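Local coordinates for protein L-threonine dehydrogenase (Flavobacterium frigidimaris, PDB 2YY7) that binds NAD and probably oxidises L-threonine as a dehydrogenase related to the NAD-dependent epimerases and dehydratases, at residues Ile32-Lys38 with Pro48-Asn53. Numbering follows the deposited sequence.
With NAD (nicotinamide-adenine-dinucleotide), chain E.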
# COMPACT_ATOMS: atom_id res chain seq x y z
N ILE A 32 -24.88 12.19 -13.94
CA ILE A 32 -25.01 10.99 -14.75
C ILE A 32 -24.69 9.77 -13.88
O ILE A 32 -23.61 9.69 -13.29
CB ILE A 32 -24.02 11.00 -15.94
CG1 ILE A 32 -24.10 12.34 -16.69
CG2 ILE A 32 -24.31 9.83 -16.87
CD1 ILE A 32 -25.45 12.64 -17.30
N ALA A 33 -25.62 8.83 -13.81
CA ALA A 33 -25.42 7.61 -13.02
C ALA A 33 -24.91 6.52 -13.95
O ALA A 33 -25.42 6.35 -15.06
CB ALA A 33 -26.73 7.18 -12.37
N SER A 34 -23.90 5.78 -13.50
CA SER A 34 -23.33 4.70 -14.31
C SER A 34 -23.00 3.52 -13.41
O SER A 34 -22.65 3.69 -12.24
CB SER A 34 -22.07 5.16 -15.05
OG SER A 34 -21.02 5.49 -14.16
N ASP A 35 -23.13 2.32 -13.96
CA ASP A 35 -22.87 1.10 -13.21
C ASP A 35 -22.76 -0.04 -14.22
O ASP A 35 -23.20 0.09 -15.36
CB ASP A 35 -24.03 0.87 -12.24
CG ASP A 35 -23.66 -0.07 -11.12
OD1 ASP A 35 -23.55 -1.29 -11.36
OD2 ASP A 35 -23.48 0.42 -9.98
N ILE A 36 -22.18 -1.16 -13.80
CA ILE A 36 -22.06 -2.29 -14.72
C ILE A 36 -23.37 -3.06 -14.73
O ILE A 36 -23.67 -3.79 -15.67
CB ILE A 36 -20.87 -3.22 -14.33
CG1 ILE A 36 -20.63 -4.23 -15.46
CG2 ILE A 36 -21.16 -3.93 -13.02
CD1 ILE A 36 -19.26 -4.86 -15.43
N ARG A 37 -24.16 -2.88 -13.67
CA ARG A 37 -25.47 -3.52 -13.55
C ARG A 37 -26.53 -2.48 -13.88
O ARG A 37 -26.47 -1.35 -13.39
CB ARG A 37 -25.70 -4.02 -12.13
CG ARG A 37 -24.79 -5.15 -11.68
CD ARG A 37 -25.15 -5.55 -10.26
NE ARG A 37 -25.05 -4.41 -9.35
CZ ARG A 37 -25.62 -4.35 -8.15
NH1 ARG A 37 -26.35 -5.37 -7.72
NH2 ARG A 37 -25.47 -3.27 -7.39
N LYS A 38 -27.51 -2.86 -14.69
CA LYS A 38 -28.58 -1.94 -15.06
C LYS A 38 -29.92 -2.56 -14.65
O LYS A 38 -30.52 -3.33 -15.40
CB LYS A 38 -28.55 -1.68 -16.57
CG LYS A 38 -29.49 -0.58 -17.07
CD LYS A 38 -30.91 -1.10 -17.28
CE LYS A 38 -31.82 -0.01 -17.85
NZ LYS A 38 -31.36 0.50 -19.17
N PRO A 48 -30.44 10.46 -16.11
CA PRO A 48 -29.51 9.90 -17.10
C PRO A 48 -28.71 8.74 -16.53
O PRO A 48 -28.02 8.89 -15.52
CB PRO A 48 -28.63 11.09 -17.45
CG PRO A 48 -29.54 12.26 -17.27
CD PRO A 48 -30.23 11.91 -15.97
N PHE A 49 -28.80 7.58 -17.17
CA PHE A 49 -28.07 6.40 -16.73
C PHE A 49 -27.24 5.81 -17.87
O PHE A 49 -27.70 5.76 -19.02
CB PHE A 49 -29.03 5.32 -16.22
CG PHE A 49 -28.34 4.08 -15.74
CD1 PHE A 49 -27.84 4.00 -14.44
CD2 PHE A 49 -28.14 3.00 -16.59
CE1 PHE A 49 -27.16 2.86 -14.00
CE2 PHE A 49 -27.46 1.86 -16.17
CZ PHE A 49 -26.96 1.79 -14.87
N GLU A 50 -26.04 5.36 -17.55
CA GLU A 50 -25.14 4.77 -18.54
C GLU A 50 -24.51 3.49 -18.01
O GLU A 50 -23.98 3.47 -16.89
CB GLU A 50 -24.02 5.75 -18.89
CG GLU A 50 -24.48 7.02 -19.57
CD GLU A 50 -24.64 6.86 -21.07
OE1 GLU A 50 -24.77 5.70 -21.54
OE2 GLU A 50 -24.64 7.89 -21.78
N VAL A 51 -24.55 2.43 -18.80
CA VAL A 51 -23.92 1.18 -18.39
C VAL A 51 -22.43 1.41 -18.62
O VAL A 51 -22.03 1.99 -19.63
CB VAL A 51 -24.36 -0.01 -19.27
CG1 VAL A 51 -23.54 -1.25 -18.93
CG2 VAL A 51 -25.85 -0.28 -19.07
N VAL A 52 -21.60 0.97 -17.68
CA VAL A 52 -20.16 1.14 -17.83
C VAL A 52 -19.40 0.13 -17.00
O VAL A 52 -19.88 -0.33 -15.97
CB VAL A 52 -19.70 2.56 -17.41
CG1 VAL A 52 -19.75 2.71 -15.89
CG2 VAL A 52 -18.28 2.81 -17.91
N ASN A 53 -18.22 -0.25 -17.48
CA ASN A 53 -17.38 -1.17 -16.73
C ASN A 53 -16.18 -0.32 -16.35
O ASN A 53 -15.36 0.03 -17.20
CB ASN A 53 -16.91 -2.35 -17.59
CG ASN A 53 -16.14 -3.37 -16.78
OD1 ASN A 53 -15.46 -3.01 -15.81
ND2 ASN A 53 -16.21 -4.63 -17.18
PA NAD E . -21.80 -1.50 -3.24
O1A NAD E . -23.14 -1.44 -2.58
O2A NAD E . -21.20 -2.85 -3.33
O5B NAD E . -21.84 -0.75 -4.64
C5B NAD E . -20.85 -0.97 -5.61
C4B NAD E . -21.43 -0.69 -6.97
O4B NAD E . -20.36 -0.74 -7.92
C3B NAD E . -22.49 -1.73 -7.38
O3B NAD E . -23.72 -1.11 -7.80
C2B NAD E . -21.78 -2.53 -8.49
O2B NAD E . -22.68 -3.03 -9.46
C1B NAD E . -20.81 -1.48 -9.05
N9A NAD E . -19.71 -2.07 -9.81
C8A NAD E . -18.98 -3.21 -9.47
N7A NAD E . -18.08 -3.44 -10.43
C5A NAD E . -18.22 -2.46 -11.36
C6A NAD E . -17.58 -2.24 -12.57
N6A NAD E . -16.70 -3.11 -13.02
N1A NAD E . -17.95 -1.17 -13.34
C2A NAD E . -18.95 -0.31 -12.92
N3A NAD E . -19.63 -0.52 -11.74
C4A NAD E . -19.25 -1.61 -10.98
O3 NAD E . -20.75 -0.64 -2.39
PN NAD E . -20.99 0.71 -1.53
O1N NAD E . -21.88 1.70 -2.23
O2N NAD E . -21.24 0.26 -0.13
O5D NAD E . -19.49 1.33 -1.52
C5D NAD E . -19.09 2.30 -2.50
C4D NAD E . -17.64 2.77 -2.18
O4D NAD E . -17.57 3.20 -0.83
C3D NAD E . -16.60 1.65 -2.30
O3D NAD E . -15.37 2.23 -2.74
C2D NAD E . -16.39 1.20 -0.87
O2D NAD E . -15.15 0.55 -0.77
C1D NAD E . -16.52 2.52 -0.10
N1N NAD E . -16.87 2.25 1.32
C2N NAD E . -18.13 1.76 1.63
C3N NAD E . -18.45 1.51 2.96
C7N NAD E . -19.84 1.08 3.35
O7N NAD E . -20.02 0.79 4.69
N7N NAD E . -20.83 0.95 2.45
C4N NAD E . -17.50 1.73 3.97
C5N NAD E . -16.24 2.25 3.64
C6N NAD E . -15.93 2.49 2.32
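Ala33 pairs with Phe49 on two parallel strands, Ala33 O taking Glu50 N at 2.8 Å and Ala33 N donating to Pro48 O. Asp35, opposite Val51, likewise bonds to both residues flanking its partner, which fixes the register: its N gives a longer link to Glu50 O, and Val52 N reaches its O from above the carbonyl plane, 55° out of it. Asp35 turns the pairing into a cofactor site. Asp35 CB packs against Phe49 CZ at 4.0 Å, while Lys38 CG comes obliquely to Phe49 CE2 at 3.3 Å and Arg37 O lies at the ring edge. With CG anti to the backbone N (chi1 -160°), the carboxylate is carried on to the adenosine ribose, where Asp35 OD1 receives NAD O2B and Asp35 OD2 receives NAD O3B, each at 2.7 Å. OD1 also takes Arg37 N on its anti lone pair, closing an Asx turn, while OD2 has a further donor in Cys11 N. An acidic residue gripping both ribose hydroxyls at the end of the second strand is common in NAD-preferring Rossmann folds, consistent with the bound NAD, and helix 42-45 makes the beta-alpha-beta crossover here. Arg37 meets the same hydroxyls through NE and NH2, NAD O3B lying in the guanidinium plane. Ile36 CG2 sits 3.6 Å from NAD C4A, and its CD1 lies alongside the Asn53 amide. Asn53 OD1 accepts NAD N6A at 3.1 Å, nearly straight at 172°, and also Leu55 N.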